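Side-chain contacts in Alr4995 protein (Nostoc sp., PDB 6LRF), which acts as a bifunctional arginine dihydrolase and ornithine cyclodeaminase, probably breaking arginine down to ornithine, ammonia and carbon dioxide and turning ornithine into proline: residues 335-339 and 340-344; 422-425 and 426-429; 254-258 and 259-263; 109-112 and 113-117; 468-471 and 472-476. One frame throughout, in Å; residues are numbered along the deposited sequence.

Contact 1: residues 335-339 and 340-344; sequences VSAPS and HEVME
His340, whose CB lies 3.7 Å from Ser339 C, has Glu344 CG 3.8 Å above one face of its ring, offset toward the rim. Of its two nitrogens, ND1 is bonded to Glu284 and NE2 to Asp436. Ser339 is the N-cap of the helix. Its OG sits between its own backbone N and carbonyl carbon (chi1 76°). From there it accepts a nearly straight bond from Val342 N, with OG to N at 3.3 Å. Ser339 O takes Met343 N at 3.0 Å, the first regular bond of the helix. Two polar atoms of one residue therefore serve two amides of the first turn. Apolar groups close the corner behind the cap. Val342 CG1 meets Pro338 CD at 3.7 Å, the two side chains crossing at about a right angle. Ala337 CB presses on Met343 CB at 3.7 Å. Met343 is present as selenomethionine. Its chain bends back toward the strand, and CE ends 3.5 Å from Val335 O. The whole is a strand-to-helix turn, joining strand 329-337 to helix 340-352. Met343 also touches strand 280-292, the sheet neighbour of this strand, while Val342 rests on Tyr191 of helix 190-199.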
loop_
_atom_site.group_PDB
_atom_site.type_symbol
_atom_site.label_atom_id
_atom_site.label_comp_id
_atom_site.label_asym_id
_atom_site.label_seq_id
_atom_site.Cartn_x
_atom_site.Cartn_y
_atom_site.Cartn_z
ATOM N N VAL B 335 7.822 34.313 25.200
ATOM C CA VAL B 335 7.496 34.008 23.813
ATOM C C VAL B 335 7.475 35.303 23.013
ATOM O O VAL B 335 6.889 36.281 23.463
ATOM C CB VAL B 335 6.119 33.326 23.689
ATOM C CG1 VAL B 335 5.871 32.895 22.253
ATOM C CG2 VAL B 335 6.011 32.142 24.644
ATOM N N SER B 336 8.114 35.317 21.847
ATOM C CA SER B 336 8.015 36.472 20.952
ATOM C C SER B 336 7.424 36.064 19.620
ATOM O O SER B 336 7.637 34.940 19.150
ATOM C CB SER B 336 9.390 37.124 20.719
ATOM O OG SER B 336 9.973 37.544 21.940
ATOM N N ALA B 337 6.696 36.996 19.015
ATOM C CA ALA B 337 6.089 36.807 17.704
ATOM C C ALA B 337 6.281 38.068 16.863
ATOM O O ALA B 337 6.391 39.160 17.410
ATOM C CB ALA B 337 4.604 36.483 17.850
ATOM N N PRO B 338 6.326 37.926 15.535
ATOM C CA PRO B 338 6.576 39.083 14.667
ATOM C C PRO B 338 5.349 39.997 14.506
ATOM O O PRO B 338 5.470 41.134 14.029
ATOM C CB PRO B 338 6.957 38.431 13.334
ATOM C CG PRO B 338 6.195 37.092 13.357
ATOM C CD PRO B 338 6.289 36.654 14.780
ATOM N N SER B 339 4.176 39.500 14.888
ATOM C CA SER B 339 2.928 40.251 14.755
ATOM C C SER B 339 1.892 39.669 15.696
ATOM O O SER B 339 2.083 38.570 16.240
ATOM C CB SER B 339 2.398 40.187 13.330
ATOM O OG SER B 339 1.819 38.913 13.108
ATOM N N HIS B 340 0.783 40.381 15.867
ATOM C CA HIS B 340 -0.288 39.908 16.734
ATOM C C HIS B 340 -0.908 38.632 16.191
ATOM O O HIS B 340 -1.226 37.703 16.945
ATOM C CB HIS B 340 -1.378 40.969 16.910
ATOM C CG HIS B 340 -2.358 40.637 17.995
ATOM N ND1 HIS B 340 -1.962 40.281 19.270
ATOM C CD2 HIS B 340 -3.711 40.597 17.999
ATOM C CE1 HIS B 340 -3.029 40.041 20.011
ATOM N NE2 HIS B 340 -4.104 40.224 19.263
ATOM N N GLU B 341 -1.080 38.586 14.879
ATOM C CA GLU B 341 -1.674 37.424 14.243
ATOM C C GLU B 341 -0.880 36.159 14.562
ATOM O O GLU B 341 -1.453 35.129 14.927
ATOM C CB GLU B 341 -1.750 37.651 12.746
ATOM C CG GLU B 341 -2.160 36.439 11.945
ATOM C CD GLU B 341 -1.858 36.629 10.470
ATOM O OE1 GLU B 341 -1.478 37.766 10.096
ATOM O OE2 GLU B 341 -2.003 35.657 9.691
ATOM N N VAL B 342 0.444 36.234 14.457
ATOM C CA VAL B 342 1.268 35.045 14.696
ATOM C C VAL B 342 1.270 34.703 16.194
ATOM O O VAL B 342 1.237 33.523 16.580
ATOM C CB VAL B 342 2.719 35.225 14.174
ATOM C CG1 VAL B 342 3.606 34.056 14.609
ATOM C CG2 VAL B 342 2.728 35.369 12.651
HETATM N N MSE B 343 1.293 35.735 17.038
HETATM C CA MSE B 343 1.183 35.545 18.488
HETATM C C MSE B 343 -0.106 34.798 18.882
HETATM O O MSE B 343 -0.091 33.930 19.751
HETATM C CB MSE B 343 1.231 36.892 19.215
HETATM C CG MSE B 343 1.123 36.757 20.733
HETATM SE SE MSE B 343 2.604 35.659 21.531
HETATM C CE MSE B 343 3.923 37.105 21.884
ATOM N N GLU B 344 -1.218 35.141 18.246
ATOM C CA GLU B 344 -2.483 34.463 18.522
ATOM C C GLU B 344 -2.430 32.995 18.125
ATOM O O GLU B 344 -2.978 32.118 18.811
ATOM C CB GLU B 344 -3.622 35.140 17.776
ATOM C CG GLU B 344 -3.919 36.545 18.242
ATOM C CD GLU B 344 -5.096 37.142 17.500
ATOM O OE1 GLU B 344 -4.986 37.361 16.267
ATOM O OE2 GLU B 344 -6.138 37.355 18.154
#

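Contact 2: residues 422-425 and 426-429; sequences KILR and DLKA
Asp426 N donates to Ile423 O at 3.0 Å, and Leu427 N donates to Leu424 O at 3.1 Å. These successive i to i+3 bonds make a short turn of 3-10 helix after strand 416-422. Both carboxylate oxygens of Asp426 work through water. Water 1 links OD2 to Ile423 N, and water 3 links OD1 to Arg425 NE. The planes of the carboxylate and the guanidinium stand 87° apart, and the two groups do not form a direct salt bridge. An alanine in place of Asp426 would probably cost both waters this acceptor, break their links to Ile423 N and Arg425 NE, and open a gap beside Ile423 CG1. Lys422 NZ makes a weak bond to Asp426 O, but its salt bridge is to Glu431. Arg425 also reaches Gly604 O and Gln617 of the second subunit, placing the turn at a subunit contact. Packing follows outward. Lys422 CB lies 4.0 Å from Leu427 CD2. Leu424 CD2 meets Leu427 CD1 at 4.3 Å, and Leu424 continues onto helix 554-567. Ile423 CG1 comes within 3.2 Å of Asp426 OD2. Its CD1, at the end of the same branch, sits over the centre of the Arg425 guanidinium, 3.7 Å above the plane.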
loop_
_atom_site.group_PDB
_atom_site.type_symbol
_atom_site.label_atom_id
_atom_site.label_comp_id
_atom_site.label_asym_id
_atom_site.label_seq_id
_atom_site.Cartn_x
_atom_site.Cartn_y
_atom_site.Cartn_z
ATOM N N LYS B 422 -20.351 26.626 20.149
ATOM C CA LYS B 422 -21.349 26.561 19.081
ATOM C C LYS B 422 -20.648 26.515 17.746
ATOM O O LYS B 422 -19.658 27.220 17.545
ATOM C CB LYS B 422 -22.285 27.771 19.111
ATOM C CG LYS B 422 -23.273 27.831 20.270
ATOM C CD LYS B 422 -24.097 29.094 20.138
ATOM C CE LYS B 422 -25.530 28.936 20.598
ATOM N NZ LYS B 422 -26.415 29.942 19.893
ATOM N N ILE B 423 -21.146 25.699 16.828
ATOM C CA ILE B 423 -20.636 25.739 15.459
ATOM C C ILE B 423 -21.103 27.030 14.788
ATOM O O ILE B 423 -22.113 27.601 15.181
ATOM C CB ILE B 423 -21.085 24.518 14.632
ATOM C CG1 ILE B 423 -22.617 24.471 14.569
ATOM C CG2 ILE B 423 -20.494 23.228 15.234
ATOM C CD1 ILE B 423 -23.167 23.365 13.681
ATOM N N LEU B 424 -20.365 27.481 13.778
ATOM C CA LEU B 424 -20.558 28.813 13.218
ATOM C C LEU B 424 -21.980 29.066 12.749
ATOM O O LEU B 424 -22.553 30.116 13.046
ATOM C CB LEU B 424 -19.601 29.043 12.049
ATOM C CG LEU B 424 -18.101 29.028 12.352
ATOM C CD1 LEU B 424 -17.294 29.255 11.073
ATOM C CD2 LEU B 424 -17.744 30.064 13.384
ATOM N N ARG B 425 -22.553 28.116 12.011
ATOM C CA ARG B 425 -23.872 28.330 11.413
ATOM C C ARG B 425 -24.988 28.432 12.461
ATOM O O ARG B 425 -26.080 28.898 12.151
ATOM C CB ARG B 425 -24.204 27.218 10.403
ATOM C CG ARG B 425 -24.373 25.826 10.990
ATOM C CD ARG B 425 -24.948 24.880 9.944
ATOM N NE ARG B 425 -25.211 23.533 10.464
ATOM C CZ ARG B 425 -24.404 22.500 10.259
ATOM N NH1 ARG B 425 -23.292 22.674 9.567
ATOM N NH2 ARG B 425 -24.695 21.300 10.739
ATOM N N ASP B 426 -24.719 28.023 13.699
ATOM C CA ASP B 426 -25.722 28.131 14.772
ATOM C C ASP B 426 -25.630 29.416 15.592
ATOM O O ASP B 426 -26.379 29.584 16.556
ATOM C CB ASP B 426 -25.624 26.951 15.744
ATOM C CG ASP B 426 -26.005 25.619 15.103
ATOM O OD1 ASP B 426 -26.714 25.614 14.073
ATOM O OD2 ASP B 426 -25.607 24.570 15.657
ATOM N N LEU B 427 -24.702 30.309 15.244
ATOM C CA LEU B 427 -24.583 31.565 15.986
ATOM C C LEU B 427 -25.739 32.487 15.617
ATOM O O LEU B 427 -26.139 32.550 14.458
ATOM C CB LEU B 427 -23.243 32.245 15.700
ATOM C CG LEU B 427 -21.983 31.539 16.190
ATOM C CD1 LEU B 427 -20.736 32.225 15.631
ATOM C CD2 LEU B 427 -21.944 31.504 17.692
ATOM N N LYS B 428 -26.272 33.199 16.602
ATOM C CA LYS B 428 -27.370 34.135 16.354
ATOM C C LYS B 428 -26.957 35.580 16.616
ATOM O O LYS B 428 -26.246 35.852 17.589
ATOM C CB LYS B 428 -28.570 33.778 17.234
ATOM C CG LYS B 428 -29.204 32.440 16.890
ATOM C CD LYS B 428 -30.014 32.544 15.598
ATOM C CE LYS B 428 -30.848 31.280 15.339
ATOM N NZ LYS B 428 -30.025 30.131 14.841
ATOM N N ALA B 429 -27.410 36.497 15.759
ATOM C CA ALA B 429 -27.201 37.928 15.968
ATOM C C ALA B 429 -27.483 38.320 17.429
ATOM O O ALA B 429 -28.485 37.907 18.019
ATOM C CB ALA B 429 -28.077 38.740 15.001
HETATM O O HOH W 1 -23.728 24.225 17.859
HETATM O O HOH W 2 -27.777 30.683 13.162
HETATM O O HOH W 3 -27.359 23.794 12.127
#

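Contact 3: residues 254-258 and 259-263; sequences EFLKA and GGAAK
Leu256 sends CD1 over to Ala261 CB at 3.8 Å, spanning the chain reversal that ends its helix. Its first torsion, -106°, lies off the staggered positions and helps carry CD1 to Ala261. The same methyl lies 3.9 Å from Gly260 O, and beyond the turn the side chain touches Phe216. The backbone closes in a Schellman motif. Gly260 N donates to Phe255 O at 3.1 Å, and Gly259 N makes a weak bond to Leu256 O. Phe255 O also accepts from Ala258 N, in the turn just after the helix. The two donors reach this oxygen from opposite faces of its carbonyl plane. Gly259 is the C-prime residue, with a phi of 92°. A CB there would sit only 2.5 Å from Ala258 O, a clash, which explains the glycine. Phe255 CB lies 3.5 Å from Gly260 O, while its ring leads away to Tyr15 and Trp41. Lys257 NZ forms a salt bridge with Glu254 OE2 at 2.9 Å, on the syn side, 34° out of the carboxylate plane. Glu254 is also paired with Arg36. The carbonyls past the helix end find partners too: Ala258 O accepts from Asn22 and Gly259 O from Tyr167. Several buried peptide groups find partners in the motif or in side chains, but Phe255 O and Gly260 O are two acceptors 2.9 Å apart, so the reversal probably carries some electrostatic cost.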
loop_
_atom_site.group_PDB
_atom_site.type_symbol
_atom_site.label_atom_id
_atom_site.label_comp_id
_atom_site.label_asym_id
_atom_site.label_seq_id
_atom_site.Cartn_x
_atom_site.Cartn_y
_atom_site.Cartn_z
ATOM N N GLU B 254 33.988 33.533 -7.037
ATOM C CA GLU B 254 34.909 33.188 -5.953
ATOM C C GLU B 254 34.334 33.558 -4.584
ATOM O O GLU B 254 34.760 33.032 -3.554
ATOM C CB GLU B 254 36.259 33.882 -6.157
ATOM C CG GLU B 254 37.444 33.097 -5.630
ATOM C CD GLU B 254 37.574 31.726 -6.286
ATOM O OE1 GLU B 254 37.135 31.562 -7.450
ATOM O OE2 GLU B 254 38.119 30.809 -5.630
ATOM N N PHE B 255 33.369 34.470 -4.565
ATOM C CA PHE B 255 32.777 34.853 -3.293
ATOM C C PHE B 255 31.480 34.095 -3.083
ATOM O O PHE B 255 31.034 33.934 -1.943
ATOM C CB PHE B 255 32.568 36.367 -3.219
ATOM C CG PHE B 255 33.853 37.132 -3.168
ATOM C CD1 PHE B 255 34.560 37.246 -1.977
ATOM C CD2 PHE B 255 34.383 37.703 -4.321
ATOM C CE1 PHE B 255 35.769 37.942 -1.929
ATOM C CE2 PHE B 255 35.590 38.394 -4.277
ATOM C CZ PHE B 255 36.280 38.512 -3.078
ATOM N N LEU B 256 30.899 33.596 -4.176
ATOM C CA LEU B 256 29.738 32.711 -4.063
ATOM C C LEU B 256 30.129 31.447 -3.306
ATOM O O LEU B 256 29.270 30.759 -2.772
ATOM C CB LEU B 256 29.164 32.351 -5.437
ATOM C CG LEU B 256 27.843 33.017 -5.847
ATOM C CD1 LEU B 256 28.070 34.450 -6.293
ATOM C CD2 LEU B 256 27.103 32.219 -6.930
ATOM N N LYS B 257 31.433 31.160 -3.254
ATOM C CA LYS B 257 31.967 30.013 -2.509
ATOM C C LYS B 257 31.856 30.169 -0.996
ATOM O O LYS B 257 31.805 29.168 -0.272
ATOM C CB LYS B 257 33.434 29.771 -2.867
ATOM C CG LYS B 257 33.686 29.388 -4.316
ATOM C CD LYS B 257 35.167 29.121 -4.530
ATOM C CE LYS B 257 35.462 28.669 -5.948
ATOM N NZ LYS B 257 36.869 28.186 -6.077
ATOM N N ALA B 258 31.841 31.415 -0.516
ATOM C CA ALA B 258 31.658 31.675 0.911
ATOM C C ALA B 258 30.214 32.067 1.218
ATOM O O ALA B 258 29.868 32.335 2.364
ATOM C CB ALA B 258 32.609 32.755 1.384
ATOM N N GLY B 259 29.385 32.116 0.182
ATOM C CA GLY B 259 27.970 32.388 0.346
ATOM C C GLY B 259 27.585 33.855 0.248
ATOM O O GLY B 259 26.556 34.263 0.805
ATOM N N GLY B 260 28.394 34.647 -0.457
ATOM C CA GLY B 260 28.083 36.053 -0.678
ATOM C C GLY B 260 28.386 36.540 -2.083
ATOM O O GLY B 260 29.137 35.908 -2.815
ATOM N N ALA B 261 27.784 37.657 -2.479
ATOM C CA ALA B 261 28.071 38.238 -3.792
ATOM C C ALA B 261 28.149 39.762 -3.704
ATOM O O ALA B 261 28.674 40.307 -2.728
ATOM C CB ALA B 261 27.021 37.812 -4.824
ATOM N N ALA B 262 27.623 40.444 -4.717
ATOM C CA ALA B 262 27.818 41.890 -4.848
ATOM C C ALA B 262 27.328 42.664 -3.619
ATOM O O ALA B 262 28.113 43.346 -2.966
ATOM C CB ALA B 262 27.131 42.399 -6.101
ATOM N N LYS B 263 26.044 42.544 -3.299
ATOM C CA LYS B 263 25.470 43.286 -2.183
ATOM C C LYS B 263 26.183 42.957 -0.857
ATOM O O LYS B 263 26.359 43.840 -0.017
ATOM C CB LYS B 263 23.964 42.992 -2.082
ATOM C CG LYS B 263 23.210 43.699 -0.952
ATOM C CD LYS B 263 22.996 45.187 -1.228
ATOM C CE LYS B 263 21.703 45.692 -0.579
ATOM N NZ LYS B 263 20.535 45.536 -1.489
#

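Contact 4: residues 109-112 and 113-117; sequences YELP and KDLPF
Leu111 starts with CB 3.8 Å from Leu115 O. Its CG lies anti to the carbonyl carbon (chi1 -69°), and the chain forks there. Branch CD2 turns to Leu115, where it meets CD2 of that residue at 4.3 Å. Branch CD1 goes to Phe117, closing to 3.4 Å from its CB and 3.8 Å from its CG. The methyl meets the start of the aromatic ring obliquely, and the two side chains cross at a slant. What brings these residues together is a type I beta turn from Pro112 to Leu115. Leu115 N donates to Pro112 O at 3.1 Å and closes it. Over the turn, Pro112 and Leu115 lie side by side and point the same way, with their CB atoms 4.0 Å apart. Pro112 CG also meets Leu115 CD2, while Asp114 OD1 reaches back to Pro112 CB at 3.7 Å. Asp114 O is bonded to Gln326 of the third subunit, so this corner of the turn meets another copy of the protein. The apolar side packs on the neighbouring strand and helix. Leu111 and Phe117 rest on Val81 of strand 79-82. Leu111, Pro112 and Leu115 pack on Tyr147, and Phe117 on Leu148, both of helix 145-152.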
loop_
_atom_site.group_PDB
_atom_site.type_symbol
_atom_site.label_atom_id
_atom_site.label_comp_id
_atom_site.label_asym_id
_atom_site.label_seq_id
_atom_site.Cartn_x
_atom_site.Cartn_y
_atom_site.Cartn_z
ATOM N N TYR B 109 25.306 51.889 18.135
ATOM C CA TYR B 109 24.535 51.164 19.132
ATOM C C TYR B 109 24.897 49.695 19.081
ATOM O O TYR B 109 25.135 49.145 18.002
ATOM C CB TYR B 109 23.045 51.335 18.901
ATOM C CG TYR B 109 22.576 52.743 19.072
ATOM C CD1 TYR B 109 22.477 53.599 17.988
ATOM C CD2 TYR B 109 22.246 53.223 20.319
ATOM C CE1 TYR B 109 22.045 54.905 18.146
ATOM C CE2 TYR B 109 21.813 54.516 20.488
ATOM C CZ TYR B 109 21.706 55.351 19.404
ATOM O OH TYR B 109 21.270 56.641 19.589
ATOM N N GLU B 110 24.938 49.066 20.247
ATOM C CA GLU B 110 25.335 47.674 20.323
ATOM C C GLU B 110 24.264 46.878 21.031
ATOM O O GLU B 110 23.735 47.324 22.050
ATOM C CB GLU B 110 26.661 47.535 21.051
ATOM C CG GLU B 110 27.817 48.151 20.315
ATOM C CD GLU B 110 29.089 48.029 21.110
ATOM O OE1 GLU B 110 29.052 48.325 22.324
ATOM O OE2 GLU B 110 30.113 47.616 20.535
ATOM N N LEU B 111 23.945 45.711 20.478
ATOM C CA LEU B 111 22.936 44.825 21.053
ATOM C C LEU B 111 23.539 44.064 22.226
ATOM O O LEU B 111 24.765 43.929 22.297
ATOM C CB LEU B 111 22.419 43.861 19.983
ATOM C CG LEU B 111 21.611 44.669 18.970
ATOM C CD1 LEU B 111 21.818 44.172 17.580
ATOM C CD2 LEU B 111 20.155 44.623 19.358
ATOM N N PRO B 112 22.690 43.580 23.149
ATOM C CA PRO B 112 23.112 42.561 24.132
ATOM C C PRO B 112 23.995 41.490 23.474
ATOM O O PRO B 112 23.775 41.171 22.300
ATOM C CB PRO B 112 21.788 41.965 24.601
ATOM C CG PRO B 112 20.807 43.103 24.475
ATOM C CD PRO B 112 21.262 43.938 23.289
ATOM N N LYS B 113 24.991 40.958 24.178
ATOM C CA LYS B 113 25.963 40.101 23.499
ATOM C C LYS B 113 25.375 38.738 23.098
ATOM O O LYS B 113 25.915 38.063 22.215
ATOM C CB LYS B 113 27.227 39.918 24.353
ATOM C CG LYS B 113 28.125 41.169 24.347
ATOM C CD LYS B 113 29.606 40.876 24.589
ATOM C CE LYS B 113 30.442 41.192 23.337
ATOM N NZ LYS B 113 30.775 42.634 23.149
ATOM N N ASP B 114 24.260 38.352 23.706
ATOM C CA ASP B 114 23.607 37.090 23.356
ATOM C C ASP B 114 22.405 37.315 22.435
ATOM O O ASP B 114 21.496 36.489 22.362
ATOM C CB ASP B 114 23.158 36.356 24.618
ATOM C CG ASP B 114 22.012 37.061 25.309
ATOM O OD1 ASP B 114 21.999 38.315 25.291
ATOM O OD2 ASP B 114 21.129 36.371 25.865
ATOM N N LEU B 115 22.397 38.444 21.733
ATOM C CA LEU B 115 21.288 38.778 20.852
ATOM C C LEU B 115 21.812 39.076 19.455
ATOM O O LEU B 115 22.044 40.232 19.106
ATOM C CB LEU B 115 20.517 39.967 21.405
ATOM C CG LEU B 115 19.141 40.237 20.818
ATOM C CD1 LEU B 115 18.329 38.964 20.910
ATOM C CD2 LEU B 115 18.471 41.355 21.618
ATOM N N PRO B 116 22.019 38.028 18.657
ATOM C CA PRO B 116 22.647 38.205 17.343
ATOM C C PRO B 116 21.825 39.029 16.349
ATOM O O PRO B 116 20.591 39.002 16.334
ATOM C CB PRO B 116 22.835 36.760 16.836
ATOM C CG PRO B 116 22.039 35.896 17.748
ATOM C CD PRO B 116 21.936 36.610 19.051
ATOM N N PHE B 117 22.549 39.779 15.528
ATOM C CA PHE B 117 21.969 40.618 14.482
ATOM C C PHE B 117 23.056 40.895 13.475
ATOM O O PHE B 117 24.140 41.327 13.861
ATOM C CB PHE B 117 21.438 41.923 15.048
ATOM C CG PHE B 117 21.150 42.956 14.003
ATOM C CD1 PHE B 117 20.028 42.849 13.201
ATOM C CD2 PHE B 117 22.006 44.037 13.822
ATOM C CE1 PHE B 117 19.754 43.801 12.237
ATOM C CE2 PHE B 117 21.744 44.996 12.855
ATOM C CZ PHE B 117 20.611 44.880 12.061
#

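Contact 5: residues 468-471 and 472-476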
loop_
_atom_site.group_PDB
_atom_site.type_symbol
_atom_site.label_atom_id
_atom_site.label_comp_id
_atom_site.label_asym_id
_atom_site.label_seq_id
_atom_site.Cartn_x
_atom_site.Cartn_y
_atom_site.Cartn_z
ATOM N N ARG B 468 6.886 6.222 -16.392
ATOM C CA ARG B 468 6.801 6.068 -17.846
ATOM C C ARG B 468 5.363 5.879 -18.294
ATOM O O ARG B 468 4.920 6.463 -19.287
ATOM C CB ARG B 468 7.652 4.889 -18.307
ATOM C CG ARG B 468 8.666 5.260 -19.363
ATOM C CD ARG B 468 9.584 4.092 -19.602
ATOM N NE ARG B 468 10.647 4.345 -20.572
ATOM C CZ ARG B 468 11.782 4.975 -20.287
ATOM N NH1 ARG B 468 12.000 5.430 -19.059
ATOM N NH2 ARG B 468 12.698 5.151 -21.231
ATOM N N ARG B 469 4.652 5.048 -17.546
ATOM C CA ARG B 469 3.246 4.803 -17.756
ATOM C C ARG B 469 2.449 6.103 -17.620
ATOM O O ARG B 469 1.710 6.491 -18.532
ATOM C CB ARG B 469 2.764 3.747 -16.756
ATOM C CG ARG B 469 1.266 3.696 -16.537
ATOM C CD ARG B 469 0.537 2.948 -17.639
ATOM N NE ARG B 469 -0.880 2.808 -17.310
ATOM C CZ ARG B 469 -1.864 2.784 -18.205
ATOM N NH1 ARG B 469 -1.595 2.892 -19.504
ATOM N NH2 ARG B 469 -3.122 2.658 -17.798
ATOM N N VAL B 470 2.619 6.779 -16.486
ATOM C CA VAL B 470 1.899 8.012 -16.207
ATOM C C VAL B 470 2.137 8.999 -17.339
ATOM O O VAL B 470 1.228 9.690 -17.794
ATOM C CB VAL B 470 2.337 8.618 -14.858
ATOM C CG1 VAL B 470 1.984 10.090 -14.788
ATOM C CG2 VAL B 470 1.704 7.850 -13.707
ATOM N N GLU B 471 3.361 9.015 -17.841
ATOM C CA GLU B 471 3.727 9.967 -18.860
ATOM C C GLU B 471 3.077 9.627 -20.216
ATOM O O GLU B 471 2.698 10.524 -20.974
ATOM C CB GLU B 471 5.249 10.032 -18.957
ATOM C CG GLU B 471 5.775 11.045 -19.943
ATOM C CD GLU B 471 7.288 11.144 -19.910
ATOM O OE1 GLU B 471 7.902 10.431 -19.082
ATOM O OE2 GLU B 471 7.858 11.923 -20.711
ATOM N N LEU B 472 2.916 8.341 -20.516
ATOM C CA LEU B 472 2.260 7.969 -21.768
ATOM C C LEU B 472 0.752 8.218 -21.661
ATOM O O LEU B 472 0.145 8.716 -22.606
ATOM C CB LEU B 472 2.556 6.511 -22.146
ATOM C CG LEU B 472 3.594 6.327 -23.272
ATOM C CD1 LEU B 472 3.266 7.199 -24.482
ATOM C CD2 LEU B 472 5.031 6.597 -22.800
ATOM N N VAL B 473 0.160 7.898 -20.509
ATOM C CA VAL B 473 -1.240 8.226 -20.265
ATOM C C VAL B 473 -1.481 9.728 -20.412
ATOM O O VAL B 473 -2.416 10.158 -21.091
ATOM C CB VAL B 473 -1.691 7.774 -18.870
ATOM C CG1 VAL B 473 -3.030 8.427 -18.491
ATOM C CG2 VAL B 473 -1.787 6.268 -18.823
ATOM N N VAL B 474 -0.622 10.527 -19.796
ATOM C CA VAL B 474 -0.753 11.975 -19.890
ATOM C C VAL B 474 -0.689 12.426 -21.335
ATOM O O VAL B 474 -1.433 13.318 -21.751
ATOM C CB VAL B 474 0.337 12.699 -19.060
ATOM C CG1 VAL B 474 0.545 14.120 -19.551
ATOM C CG2 VAL B 474 -0.051 12.694 -17.608
ATOM N N GLU B 475 0.180 11.788 -22.110
ATOM C CA GLU B 475 0.299 12.122 -23.518
ATOM C C GLU B 475 -1.005 11.832 -24.260
ATOM O O GLU B 475 -1.449 12.625 -25.087
ATOM C CB GLU B 475 1.460 11.363 -24.160
ATOM C CG GLU B 475 1.874 11.966 -25.500
ATOM C CD GLU B 475 3.068 11.269 -26.143
ATOM O OE1 GLU B 475 3.440 10.149 -25.711
ATOM O OE2 GLU B 475 3.632 11.857 -27.090
ATOM N N GLN B 476 -1.633 10.708 -23.947
ATOM C CA GLN B 476 -2.891 10.371 -24.591
ATOM C C GLN B 476 -4.014 11.290 -24.129
ATOM O O GLN B 476 -4.785 11.768 -24.959
ATOM C CB GLN B 476 -3.238 8.900 -24.348
ATOM C CG GLN B 476 -2.164 7.969 -24.922
ATOM C CD GLN B 476 -2.270 6.530 -24.444
ATOM O OE1 GLN B 476 -3.182 6.172 -23.696
ATOM N NE2 GLN B 476 -1.318 5.698 -24.867
#
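Val473 N donates to Arg469 O at 2.9 Å in an almost straight bond, 177° at the hydrogen. Val474 N to Val470 O matches it at 2.9 Å. Leu472 N to Arg468 O and Glu475 N to Glu471 O continue the same i to i+4 pattern. The side chain of Arg469 folds along this helix: its chain bends at chi2 (80°), which lays the guanidinium over Val473. Val473 CG2 sits against one face, offset toward the rim, at 3.4 Å from NH1 and 3.5 Å from CZ. The cation is thus backed by a methyl, while NH2 makes a weak bond to Gly675 O. An alanine at Arg469 would probably take away one cover of Val473 CG2 and leave Gly675 O without this donor. On the adjoining face, Val470 CG1 meets Val474 CG2 at 4.3 Å. Glu475 forms a salt bridge with Arg165 of the fourth subunit, and Leu472 and Arg469 pack on that subunit too. The valines form the apolar face of an amphipathic helix. They pack on strand 673-677, an outermost strand of the parallel sheet, and on helix 680-694, as is usual for a helix covering a Rossmann-type sheet.

No two of the five contacts touch. Contacts 1 and 4 are nearest, their centres 21 Å and their nearest atoms about 9 Å apart. Contact 1 ends strand 329-337; contact 4 lies in the loop before strand 123-125, at the edge of the same six-stranded sheet. Contacts 3 and 4 both belong to the GME-type hydrolase part, with centres 25 Å apart. Contacts 2 and 5 lie in the C-terminal part, yet their centres are 48 Å apart. Contacts 2 and 3 stand on opposite sides of the chain's centre, 57 Å between centres. Contacts 2, 4 and 5 each meet a different neighbouring subunit. The structure is unliganded, so no bound substrate marks a pocket near any of them.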